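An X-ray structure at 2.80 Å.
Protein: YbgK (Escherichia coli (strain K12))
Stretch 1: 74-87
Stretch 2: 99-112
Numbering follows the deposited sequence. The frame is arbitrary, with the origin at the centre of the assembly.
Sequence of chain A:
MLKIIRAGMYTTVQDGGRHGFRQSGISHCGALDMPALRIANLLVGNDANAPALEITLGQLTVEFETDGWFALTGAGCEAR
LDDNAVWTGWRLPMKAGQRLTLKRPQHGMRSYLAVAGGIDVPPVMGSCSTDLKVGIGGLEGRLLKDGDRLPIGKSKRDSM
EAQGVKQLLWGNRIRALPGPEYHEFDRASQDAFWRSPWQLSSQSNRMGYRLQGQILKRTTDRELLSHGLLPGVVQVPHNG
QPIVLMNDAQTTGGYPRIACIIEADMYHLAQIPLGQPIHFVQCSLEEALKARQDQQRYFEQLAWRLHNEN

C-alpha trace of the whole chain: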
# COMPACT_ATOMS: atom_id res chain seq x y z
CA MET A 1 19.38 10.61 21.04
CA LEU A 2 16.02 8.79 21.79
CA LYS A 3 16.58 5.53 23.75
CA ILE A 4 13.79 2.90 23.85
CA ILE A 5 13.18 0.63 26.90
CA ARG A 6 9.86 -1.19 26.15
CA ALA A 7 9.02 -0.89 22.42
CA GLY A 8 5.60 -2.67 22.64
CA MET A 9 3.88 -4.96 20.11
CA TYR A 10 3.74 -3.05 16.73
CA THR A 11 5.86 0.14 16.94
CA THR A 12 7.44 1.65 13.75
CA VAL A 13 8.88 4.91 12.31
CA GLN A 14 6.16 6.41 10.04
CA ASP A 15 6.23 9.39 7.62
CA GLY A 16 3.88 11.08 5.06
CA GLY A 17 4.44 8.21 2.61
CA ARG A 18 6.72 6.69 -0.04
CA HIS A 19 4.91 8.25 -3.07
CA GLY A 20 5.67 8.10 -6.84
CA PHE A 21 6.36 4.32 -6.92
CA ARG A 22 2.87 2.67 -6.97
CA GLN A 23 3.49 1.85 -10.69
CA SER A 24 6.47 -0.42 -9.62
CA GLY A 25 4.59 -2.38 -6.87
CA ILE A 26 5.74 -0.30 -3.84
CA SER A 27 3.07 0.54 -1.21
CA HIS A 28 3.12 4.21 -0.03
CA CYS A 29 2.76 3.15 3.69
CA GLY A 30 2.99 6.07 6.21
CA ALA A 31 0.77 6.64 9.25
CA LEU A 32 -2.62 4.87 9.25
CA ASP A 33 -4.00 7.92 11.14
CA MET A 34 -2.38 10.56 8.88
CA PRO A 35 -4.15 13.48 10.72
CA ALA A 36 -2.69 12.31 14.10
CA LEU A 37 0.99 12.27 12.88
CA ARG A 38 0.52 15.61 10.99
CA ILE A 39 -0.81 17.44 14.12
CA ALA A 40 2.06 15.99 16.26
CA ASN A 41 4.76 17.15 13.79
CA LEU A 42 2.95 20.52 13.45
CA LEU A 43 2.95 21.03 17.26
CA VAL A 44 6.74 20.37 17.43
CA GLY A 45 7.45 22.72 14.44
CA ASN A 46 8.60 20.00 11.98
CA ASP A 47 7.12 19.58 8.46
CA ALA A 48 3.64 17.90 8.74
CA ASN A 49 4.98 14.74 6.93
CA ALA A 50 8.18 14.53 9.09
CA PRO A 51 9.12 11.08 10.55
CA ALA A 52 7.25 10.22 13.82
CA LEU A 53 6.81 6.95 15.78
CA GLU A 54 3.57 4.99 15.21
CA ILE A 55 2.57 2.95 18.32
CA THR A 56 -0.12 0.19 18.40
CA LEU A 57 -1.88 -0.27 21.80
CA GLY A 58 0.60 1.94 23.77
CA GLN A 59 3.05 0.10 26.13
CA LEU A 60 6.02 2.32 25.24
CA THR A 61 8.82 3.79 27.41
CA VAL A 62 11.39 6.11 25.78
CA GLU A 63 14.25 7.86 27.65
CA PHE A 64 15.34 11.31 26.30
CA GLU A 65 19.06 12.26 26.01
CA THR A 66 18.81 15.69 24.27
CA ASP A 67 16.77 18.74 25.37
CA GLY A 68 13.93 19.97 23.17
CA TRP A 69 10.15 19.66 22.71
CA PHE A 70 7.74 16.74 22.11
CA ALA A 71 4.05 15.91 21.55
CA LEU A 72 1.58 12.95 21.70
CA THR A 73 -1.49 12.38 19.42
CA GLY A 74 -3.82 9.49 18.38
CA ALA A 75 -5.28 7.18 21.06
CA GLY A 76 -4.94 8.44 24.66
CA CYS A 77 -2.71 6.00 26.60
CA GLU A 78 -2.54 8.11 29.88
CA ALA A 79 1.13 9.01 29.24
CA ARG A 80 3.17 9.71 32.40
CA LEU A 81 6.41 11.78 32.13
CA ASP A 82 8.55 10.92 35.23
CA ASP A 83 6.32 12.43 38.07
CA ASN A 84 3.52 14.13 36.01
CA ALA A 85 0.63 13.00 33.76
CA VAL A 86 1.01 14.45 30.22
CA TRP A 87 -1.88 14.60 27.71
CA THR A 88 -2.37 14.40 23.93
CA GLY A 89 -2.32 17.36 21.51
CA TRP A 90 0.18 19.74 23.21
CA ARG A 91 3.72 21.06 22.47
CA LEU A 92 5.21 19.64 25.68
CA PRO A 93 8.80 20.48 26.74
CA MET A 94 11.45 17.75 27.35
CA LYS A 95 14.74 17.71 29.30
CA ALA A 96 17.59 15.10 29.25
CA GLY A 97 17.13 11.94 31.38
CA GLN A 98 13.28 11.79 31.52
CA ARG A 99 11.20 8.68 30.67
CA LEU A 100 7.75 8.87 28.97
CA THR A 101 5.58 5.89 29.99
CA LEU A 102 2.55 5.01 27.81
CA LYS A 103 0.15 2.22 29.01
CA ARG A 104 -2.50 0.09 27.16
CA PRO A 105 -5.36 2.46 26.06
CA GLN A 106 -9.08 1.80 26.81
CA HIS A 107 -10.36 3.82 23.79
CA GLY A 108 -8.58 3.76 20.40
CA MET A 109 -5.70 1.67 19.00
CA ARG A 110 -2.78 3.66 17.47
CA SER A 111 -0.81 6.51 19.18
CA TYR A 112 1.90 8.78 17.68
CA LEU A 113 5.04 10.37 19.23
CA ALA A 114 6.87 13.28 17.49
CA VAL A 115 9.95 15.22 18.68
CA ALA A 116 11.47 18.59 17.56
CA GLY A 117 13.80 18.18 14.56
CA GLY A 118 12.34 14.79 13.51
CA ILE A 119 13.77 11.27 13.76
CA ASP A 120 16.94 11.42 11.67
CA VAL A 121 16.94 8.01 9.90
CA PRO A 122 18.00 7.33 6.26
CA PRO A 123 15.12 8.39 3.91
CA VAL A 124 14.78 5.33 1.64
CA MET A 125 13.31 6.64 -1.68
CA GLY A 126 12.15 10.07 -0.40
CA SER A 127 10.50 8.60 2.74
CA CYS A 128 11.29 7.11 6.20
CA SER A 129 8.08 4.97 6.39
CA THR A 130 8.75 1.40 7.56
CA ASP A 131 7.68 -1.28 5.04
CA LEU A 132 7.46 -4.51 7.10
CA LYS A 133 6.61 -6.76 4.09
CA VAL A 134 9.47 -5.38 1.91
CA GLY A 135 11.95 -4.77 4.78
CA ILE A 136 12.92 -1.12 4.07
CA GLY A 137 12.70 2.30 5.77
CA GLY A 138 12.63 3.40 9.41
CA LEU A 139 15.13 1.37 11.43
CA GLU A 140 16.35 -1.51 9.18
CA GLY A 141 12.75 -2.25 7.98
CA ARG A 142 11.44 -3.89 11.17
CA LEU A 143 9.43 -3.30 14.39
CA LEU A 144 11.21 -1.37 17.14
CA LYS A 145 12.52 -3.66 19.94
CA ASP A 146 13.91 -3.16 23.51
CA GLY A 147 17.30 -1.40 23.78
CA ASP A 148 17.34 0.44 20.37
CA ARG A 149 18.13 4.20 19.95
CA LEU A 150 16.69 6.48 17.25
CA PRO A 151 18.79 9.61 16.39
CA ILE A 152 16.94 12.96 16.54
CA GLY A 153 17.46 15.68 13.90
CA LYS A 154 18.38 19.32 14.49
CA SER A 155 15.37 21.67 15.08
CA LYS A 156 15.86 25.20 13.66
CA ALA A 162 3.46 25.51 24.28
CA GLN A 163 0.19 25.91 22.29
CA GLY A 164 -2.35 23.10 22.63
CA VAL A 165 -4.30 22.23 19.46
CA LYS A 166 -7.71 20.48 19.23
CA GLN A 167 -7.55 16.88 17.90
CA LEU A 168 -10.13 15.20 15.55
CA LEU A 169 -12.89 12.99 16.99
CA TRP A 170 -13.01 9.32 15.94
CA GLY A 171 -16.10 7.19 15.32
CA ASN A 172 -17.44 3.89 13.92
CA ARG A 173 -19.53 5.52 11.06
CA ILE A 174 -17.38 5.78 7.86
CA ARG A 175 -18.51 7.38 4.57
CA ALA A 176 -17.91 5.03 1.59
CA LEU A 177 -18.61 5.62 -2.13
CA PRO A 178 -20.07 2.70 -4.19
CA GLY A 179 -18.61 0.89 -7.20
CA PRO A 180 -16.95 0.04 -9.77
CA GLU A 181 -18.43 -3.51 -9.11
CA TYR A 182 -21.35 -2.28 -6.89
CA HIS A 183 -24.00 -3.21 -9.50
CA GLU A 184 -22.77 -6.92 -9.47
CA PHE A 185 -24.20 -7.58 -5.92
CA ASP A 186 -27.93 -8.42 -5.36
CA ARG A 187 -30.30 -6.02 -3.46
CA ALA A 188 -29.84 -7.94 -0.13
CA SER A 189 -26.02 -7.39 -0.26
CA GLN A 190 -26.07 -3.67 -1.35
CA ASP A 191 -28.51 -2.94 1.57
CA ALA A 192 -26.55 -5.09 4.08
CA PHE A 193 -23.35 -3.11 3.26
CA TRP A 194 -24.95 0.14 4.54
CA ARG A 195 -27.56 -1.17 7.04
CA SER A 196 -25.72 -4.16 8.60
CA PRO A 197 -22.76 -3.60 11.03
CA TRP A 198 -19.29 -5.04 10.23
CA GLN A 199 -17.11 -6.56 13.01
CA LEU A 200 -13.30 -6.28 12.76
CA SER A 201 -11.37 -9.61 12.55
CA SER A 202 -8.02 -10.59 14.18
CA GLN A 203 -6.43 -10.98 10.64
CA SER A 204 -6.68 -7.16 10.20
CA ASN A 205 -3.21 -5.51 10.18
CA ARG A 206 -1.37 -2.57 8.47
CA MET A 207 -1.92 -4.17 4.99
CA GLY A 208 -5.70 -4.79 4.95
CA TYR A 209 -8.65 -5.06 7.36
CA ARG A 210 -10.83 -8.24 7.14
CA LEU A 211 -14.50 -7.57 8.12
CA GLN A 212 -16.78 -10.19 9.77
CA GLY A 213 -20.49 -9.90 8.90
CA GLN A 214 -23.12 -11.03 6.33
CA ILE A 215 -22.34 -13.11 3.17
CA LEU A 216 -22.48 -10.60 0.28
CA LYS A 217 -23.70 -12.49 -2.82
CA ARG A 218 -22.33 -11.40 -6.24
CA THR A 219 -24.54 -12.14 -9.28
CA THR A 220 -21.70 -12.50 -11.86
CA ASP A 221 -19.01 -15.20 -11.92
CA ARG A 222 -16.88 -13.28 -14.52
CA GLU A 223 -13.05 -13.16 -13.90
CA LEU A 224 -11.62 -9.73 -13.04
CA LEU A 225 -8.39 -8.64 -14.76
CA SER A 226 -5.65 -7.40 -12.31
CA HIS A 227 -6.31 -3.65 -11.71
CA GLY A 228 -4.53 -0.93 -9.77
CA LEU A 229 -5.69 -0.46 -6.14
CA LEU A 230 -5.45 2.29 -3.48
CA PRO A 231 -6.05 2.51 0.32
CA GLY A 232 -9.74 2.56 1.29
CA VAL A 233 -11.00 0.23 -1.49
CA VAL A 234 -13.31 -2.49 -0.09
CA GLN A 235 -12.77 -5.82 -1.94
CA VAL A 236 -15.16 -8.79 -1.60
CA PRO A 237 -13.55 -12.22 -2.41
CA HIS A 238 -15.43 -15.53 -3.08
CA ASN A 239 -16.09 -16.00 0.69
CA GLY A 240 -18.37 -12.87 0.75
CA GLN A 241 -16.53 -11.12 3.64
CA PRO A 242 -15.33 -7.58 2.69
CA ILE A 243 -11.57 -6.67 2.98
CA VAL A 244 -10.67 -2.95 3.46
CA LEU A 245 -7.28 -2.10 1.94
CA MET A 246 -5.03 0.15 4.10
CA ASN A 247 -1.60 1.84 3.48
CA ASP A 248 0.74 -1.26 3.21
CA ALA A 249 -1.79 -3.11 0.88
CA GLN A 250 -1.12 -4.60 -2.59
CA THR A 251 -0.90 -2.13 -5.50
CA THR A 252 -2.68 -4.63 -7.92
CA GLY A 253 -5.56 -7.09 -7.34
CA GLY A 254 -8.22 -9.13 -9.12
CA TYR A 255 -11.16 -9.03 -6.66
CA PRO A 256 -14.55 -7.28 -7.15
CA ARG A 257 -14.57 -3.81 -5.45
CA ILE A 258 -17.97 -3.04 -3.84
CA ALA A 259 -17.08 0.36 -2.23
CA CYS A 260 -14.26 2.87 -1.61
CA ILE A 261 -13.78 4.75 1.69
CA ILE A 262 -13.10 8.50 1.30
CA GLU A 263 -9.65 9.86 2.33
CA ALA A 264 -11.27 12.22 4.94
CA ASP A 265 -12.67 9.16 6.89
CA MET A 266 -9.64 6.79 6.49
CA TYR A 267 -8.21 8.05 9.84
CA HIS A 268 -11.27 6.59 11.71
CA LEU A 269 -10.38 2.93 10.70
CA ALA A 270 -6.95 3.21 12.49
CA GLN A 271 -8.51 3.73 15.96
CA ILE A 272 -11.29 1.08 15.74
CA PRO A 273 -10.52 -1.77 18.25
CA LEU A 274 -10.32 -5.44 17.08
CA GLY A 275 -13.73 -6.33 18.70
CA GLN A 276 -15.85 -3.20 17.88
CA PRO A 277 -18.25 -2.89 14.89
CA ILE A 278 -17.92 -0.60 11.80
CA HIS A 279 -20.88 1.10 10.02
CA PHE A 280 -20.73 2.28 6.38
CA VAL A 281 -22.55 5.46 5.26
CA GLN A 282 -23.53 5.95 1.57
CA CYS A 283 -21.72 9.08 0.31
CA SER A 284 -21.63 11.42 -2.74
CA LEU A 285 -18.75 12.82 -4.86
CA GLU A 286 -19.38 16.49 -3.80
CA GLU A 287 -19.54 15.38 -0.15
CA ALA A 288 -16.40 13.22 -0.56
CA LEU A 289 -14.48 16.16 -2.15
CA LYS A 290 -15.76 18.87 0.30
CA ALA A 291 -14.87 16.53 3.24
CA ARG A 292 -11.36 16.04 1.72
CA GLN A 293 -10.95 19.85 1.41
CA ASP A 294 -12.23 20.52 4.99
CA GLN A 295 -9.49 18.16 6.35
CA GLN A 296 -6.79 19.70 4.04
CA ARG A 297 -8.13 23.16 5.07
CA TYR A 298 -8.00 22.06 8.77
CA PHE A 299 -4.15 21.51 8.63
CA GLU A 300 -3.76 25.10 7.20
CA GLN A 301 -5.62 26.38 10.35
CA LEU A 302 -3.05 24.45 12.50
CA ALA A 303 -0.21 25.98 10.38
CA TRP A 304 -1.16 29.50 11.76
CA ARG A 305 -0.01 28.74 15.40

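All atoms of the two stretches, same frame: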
# COMPACT_ATOMS: atom_id res chain seq x y z
N GLY A 74 -3.18 10.79 18.59
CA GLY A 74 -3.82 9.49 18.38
C GLY A 74 -4.62 9.04 19.59
O GLY A 74 -5.28 9.86 20.23
N ALA A 75 -4.55 7.74 19.92
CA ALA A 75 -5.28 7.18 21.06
C ALA A 75 -4.62 7.58 22.39
O ALA A 75 -3.40 7.48 22.52
CB ALA A 75 -5.34 5.66 20.96
N GLY A 76 -5.43 8.02 23.35
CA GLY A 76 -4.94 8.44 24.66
C GLY A 76 -4.56 7.27 25.54
O GLY A 76 -5.43 6.50 25.95
N CYS A 77 -3.25 7.11 25.81
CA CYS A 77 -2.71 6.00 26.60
C CYS A 77 -2.39 6.40 28.05
O CYS A 77 -1.77 5.60 28.75
CB CYS A 77 -1.48 5.44 25.91
SG CYS A 77 -1.70 5.03 24.16
N GLU A 78 -2.81 7.61 28.52
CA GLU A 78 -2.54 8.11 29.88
C GLU A 78 -1.02 8.19 30.10
O GLU A 78 -0.48 7.60 31.03
CB GLU A 78 -3.22 7.23 30.95
CG GLU A 78 -4.67 6.86 30.65
CD GLU A 78 -4.88 5.49 30.03
OE1 GLU A 78 -4.56 4.48 30.70
OE2 GLU A 78 -5.38 5.43 28.89
N ALA A 79 -0.32 8.89 29.18
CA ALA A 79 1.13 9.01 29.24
C ALA A 79 1.58 9.72 30.50
O ALA A 79 1.00 10.73 30.88
CB ALA A 79 1.65 9.76 28.02
N ARG A 80 2.59 9.14 31.18
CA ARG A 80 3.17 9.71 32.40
C ARG A 80 4.64 10.02 32.12
O ARG A 80 5.38 9.12 31.70
CB ARG A 80 3.02 8.76 33.61
CG ARG A 80 2.07 9.30 34.68
CD ARG A 80 2.11 8.48 35.96
NE ARG A 80 1.18 9.01 36.97
CZ ARG A 80 1.43 10.01 37.82
NH1 ARG A 80 2.61 10.63 37.81
NH2 ARG A 80 0.51 10.40 38.69
N LEU A 81 5.04 11.30 32.30
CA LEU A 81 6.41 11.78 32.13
C LEU A 81 7.07 11.98 33.51
O LEU A 81 6.89 13.02 34.14
CB LEU A 81 6.42 13.09 31.33
CG LEU A 81 7.80 13.74 31.02
CD1 LEU A 81 8.63 12.88 30.08
CD2 LEU A 81 7.64 15.13 30.40
N ASP A 82 7.83 10.96 33.95
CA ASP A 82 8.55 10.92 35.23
C ASP A 82 7.57 11.02 36.44
O ASP A 82 7.17 9.97 36.94
CB ASP A 82 9.68 11.98 35.32
CG ASP A 82 11.10 11.52 34.97
OD1 ASP A 82 11.24 10.51 34.24
OD2 ASP A 82 12.06 12.21 35.38
N ASP A 83 7.19 12.24 36.89
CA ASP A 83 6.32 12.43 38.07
C ASP A 83 5.06 13.27 37.74
O ASP A 83 4.41 13.78 38.66
CB ASP A 83 7.11 13.08 39.23
CG ASP A 83 7.68 14.46 38.97
OD1 ASP A 83 8.74 14.54 38.33
OD2 ASP A 83 7.06 15.45 39.42
N ASN A 84 4.70 13.38 36.45
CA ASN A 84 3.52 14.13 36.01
C ASN A 84 2.79 13.37 34.92
O ASN A 84 3.41 12.59 34.19
CB ASN A 84 3.92 15.51 35.48
CG ASN A 84 4.84 16.30 36.40
OD1 ASN A 84 5.96 16.65 36.02
ND2 ASN A 84 4.40 16.56 37.62
N ALA A 85 1.48 13.62 34.78
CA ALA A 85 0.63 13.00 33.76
C ALA A 85 0.47 13.97 32.59
O ALA A 85 -0.12 15.03 32.75
CB ALA A 85 -0.72 12.64 34.36
N VAL A 86 1.05 13.62 31.43
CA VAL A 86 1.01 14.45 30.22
C VAL A 86 -0.15 13.99 29.33
O VAL A 86 -0.47 12.80 29.30
CB VAL A 86 2.36 14.43 29.47
CG1 VAL A 86 3.52 14.71 30.43
CG2 VAL A 86 2.60 13.15 28.68
N TRP A 87 -0.74 14.92 28.56
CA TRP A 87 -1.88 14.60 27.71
C TRP A 87 -1.62 14.90 26.23
O TRP A 87 -0.66 15.58 25.87
CB TRP A 87 -3.11 15.33 28.22
CG TRP A 87 -3.63 14.71 29.48
CD1 TRP A 87 -4.29 13.52 29.60
CD2 TRP A 87 -3.44 15.19 30.82
NE1 TRP A 87 -4.55 13.24 30.92
CE2 TRP A 87 -4.05 14.26 31.69
CE3 TRP A 87 -2.85 16.34 31.36
CZ2 TRP A 87 -4.07 14.44 33.07
CZ3 TRP A 87 -2.88 16.52 32.73
CH2 TRP A 87 -3.47 15.57 33.58
N ARG A 99 11.90 9.77 31.35
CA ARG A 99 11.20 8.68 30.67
C ARG A 99 9.74 9.04 30.48
O ARG A 99 9.16 9.66 31.37
CB ARG A 99 11.29 7.38 31.48
CG ARG A 99 12.69 6.82 31.58
CD ARG A 99 12.67 5.43 32.18
NE ARG A 99 13.95 4.74 32.05
CZ ARG A 99 14.15 3.44 32.30
NH1 ARG A 99 13.14 2.67 32.69
NH2 ARG A 99 15.35 2.91 32.15
N LEU A 100 9.16 8.66 29.32
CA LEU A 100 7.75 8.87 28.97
C LEU A 100 7.08 7.50 28.93
O LEU A 100 7.35 6.72 28.03
CB LEU A 100 7.66 9.58 27.60
CG LEU A 100 6.26 9.87 27.06
CD1 LEU A 100 5.62 11.04 27.77
CD2 LEU A 100 6.33 10.12 25.57
N THR A 101 6.17 7.22 29.88
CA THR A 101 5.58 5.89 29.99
C THR A 101 4.12 5.80 29.52
O THR A 101 3.21 6.16 30.26
CB THR A 101 5.68 5.42 31.44
OG1 THR A 101 4.90 6.27 32.28
CG2 THR A 101 7.12 5.40 31.94
N LEU A 102 3.91 5.24 28.32
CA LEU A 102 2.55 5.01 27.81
C LEU A 102 2.05 3.63 28.26
O LEU A 102 2.85 2.69 28.33
CB LEU A 102 2.50 5.11 26.28
CG LEU A 102 2.47 6.53 25.71
CD1 LEU A 102 3.65 7.35 26.16
CD2 LEU A 102 2.44 6.48 24.19
N LYS A 103 0.76 3.49 28.58
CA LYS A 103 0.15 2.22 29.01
C LYS A 103 -0.83 1.72 27.93
O LYS A 103 -0.93 2.35 26.89
CB LYS A 103 -0.53 2.42 30.38
N ARG A 104 -1.53 0.58 28.15
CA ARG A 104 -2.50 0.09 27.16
C ARG A 104 -3.76 0.98 27.18
O ARG A 104 -4.36 1.15 28.24
CB ARG A 104 -2.86 -1.39 27.41
CG ARG A 104 -4.11 -1.83 26.62
CD ARG A 104 -4.10 -3.24 26.07
NE ARG A 104 -5.34 -3.53 25.35
CZ ARG A 104 -5.58 -4.62 24.61
NH1 ARG A 104 -4.64 -5.56 24.47
NH2 ARG A 104 -6.74 -4.77 24.00
N PRO A 105 -4.18 1.56 26.03
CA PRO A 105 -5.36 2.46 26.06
C PRO A 105 -6.70 1.72 26.09
O PRO A 105 -6.82 0.61 25.57
CB PRO A 105 -5.21 3.27 24.78
CG PRO A 105 -4.47 2.40 23.85
CD PRO A 105 -3.58 1.51 24.68
N GLN A 106 -7.72 2.35 26.71
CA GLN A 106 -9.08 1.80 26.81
C GLN A 106 -9.89 2.12 25.55
O GLN A 106 -10.66 1.27 25.09
CB GLN A 106 -9.81 2.35 28.05
CG GLN A 106 -9.14 2.02 29.39
CD GLN A 106 -9.57 3.00 30.45
OE1 GLN A 106 -10.76 3.10 30.79
NE2 GLN A 106 -8.64 3.80 30.97
N HIS A 107 -9.71 3.34 25.01
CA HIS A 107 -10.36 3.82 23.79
C HIS A 107 -9.28 4.04 22.73
O HIS A 107 -8.24 4.61 23.05
CB HIS A 107 -11.16 5.12 24.04
CG HIS A 107 -11.68 5.26 25.44
ND1 HIS A 107 -11.26 6.30 26.25
CD2 HIS A 107 -12.54 4.48 26.14
CE1 HIS A 107 -11.89 6.14 27.41
NE2 HIS A 107 -12.67 5.05 27.38
N GLY A 108 -9.53 3.61 21.49
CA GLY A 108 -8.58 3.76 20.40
C GLY A 108 -7.63 2.59 20.25
O GLY A 108 -7.73 1.60 20.98
N MET A 109 -6.70 2.70 19.29
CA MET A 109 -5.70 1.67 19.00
C MET A 109 -4.30 2.24 18.81
O MET A 109 -3.39 1.85 19.53
CB MET A 109 -6.08 0.89 17.72
CG MET A 109 -7.14 -0.16 17.93
SD MET A 109 -6.51 -1.69 18.66
CE MET A 109 -5.49 -2.30 17.32
N ARG A 110 -4.10 3.12 17.80
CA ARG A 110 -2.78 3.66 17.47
C ARG A 110 -2.51 5.06 18.05
O ARG A 110 -3.38 5.93 18.00
CB ARG A 110 -2.59 3.67 15.94
CG ARG A 110 -2.34 2.26 15.39
CD ARG A 110 -2.83 2.06 13.97
NE ARG A 110 -2.80 0.64 13.59
CZ ARG A 110 -3.79 -0.24 13.75
NH1 ARG A 110 -4.95 0.14 14.28
NH2 ARG A 110 -3.64 -1.50 13.37
N SER A 111 -1.29 5.26 18.58
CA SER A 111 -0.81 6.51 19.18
C SER A 111 0.48 6.94 18.48
O SER A 111 1.25 6.09 18.04
CB SER A 111 -0.56 6.31 20.68
OG SER A 111 -0.38 7.53 21.38
N TYR A 112 0.71 8.26 18.37
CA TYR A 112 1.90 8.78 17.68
C TYR A 112 2.75 9.66 18.61
O TYR A 112 2.20 10.34 19.47
CB TYR A 112 1.49 9.57 16.42
CG TYR A 112 0.73 8.70 15.45
CD1 TYR A 112 -0.61 8.40 15.65
CD2 TYR A 112 1.38 8.08 14.39
CE1 TYR A 112 -1.29 7.51 14.83
CE2 TYR A 112 0.70 7.21 13.53
CZ TYR A 112 -0.63 6.92 13.76
OH TYR A 112 -1.33 6.08 12.93
O HOH W 1 1.56 5.31 32.21

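Most of the hydrogen bonds across this contact run from backbone to backbone. Around the antiparallel Arg-80/Thr-101 pair the bonding is densest: Arg-80 N donates to Thr-101 O (3.2 Å), and Arg-80 O accepts twice, from Thr-101 N at 2.7 Å and from Thr-101 OG1 at 2.9 Å. With chi1 at p, the threonine hydroxyl folds back onto its partner strand's carbonyl. Thr-101 O is shared too, since water 1 donates to it (2.7 Å) and to Glu-78 O (3.3 Å), linking the two stretches.

Toward the turn, Asp-82 extends the pairing with its side chain: OD1 accepts from Arg-99 N (3.1 Å), while Asp-82 N gives only a weak bond to Arg-99 O (3.2 Å). At the other end, Lys-103 N reaches Cys-77 O (3.3 Å) and Ala-75 N reaches Arg-110 O (2.9 Å).

The stretches bury 855 Å² between them, Ala-75, Cys-77 and Pro-105 included. Apolar side chains pack beside the ladder, with Leu-81 and Leu-100 on the face opposite Arg-80 and Thr-101. Leu-100 CD1 meets Val-86 CG2 (3.8 Å) and Ala-79 CB (4.2 Å), and Cys-77 SG packs on Pro-105 CG (3.8 Å). Closeness dictates glycine twice: a CB on Gly-74 would clash with Arg-110 O, and one on Gly-108 with Ala-75 CB; the backbone angles of both also favour glycine.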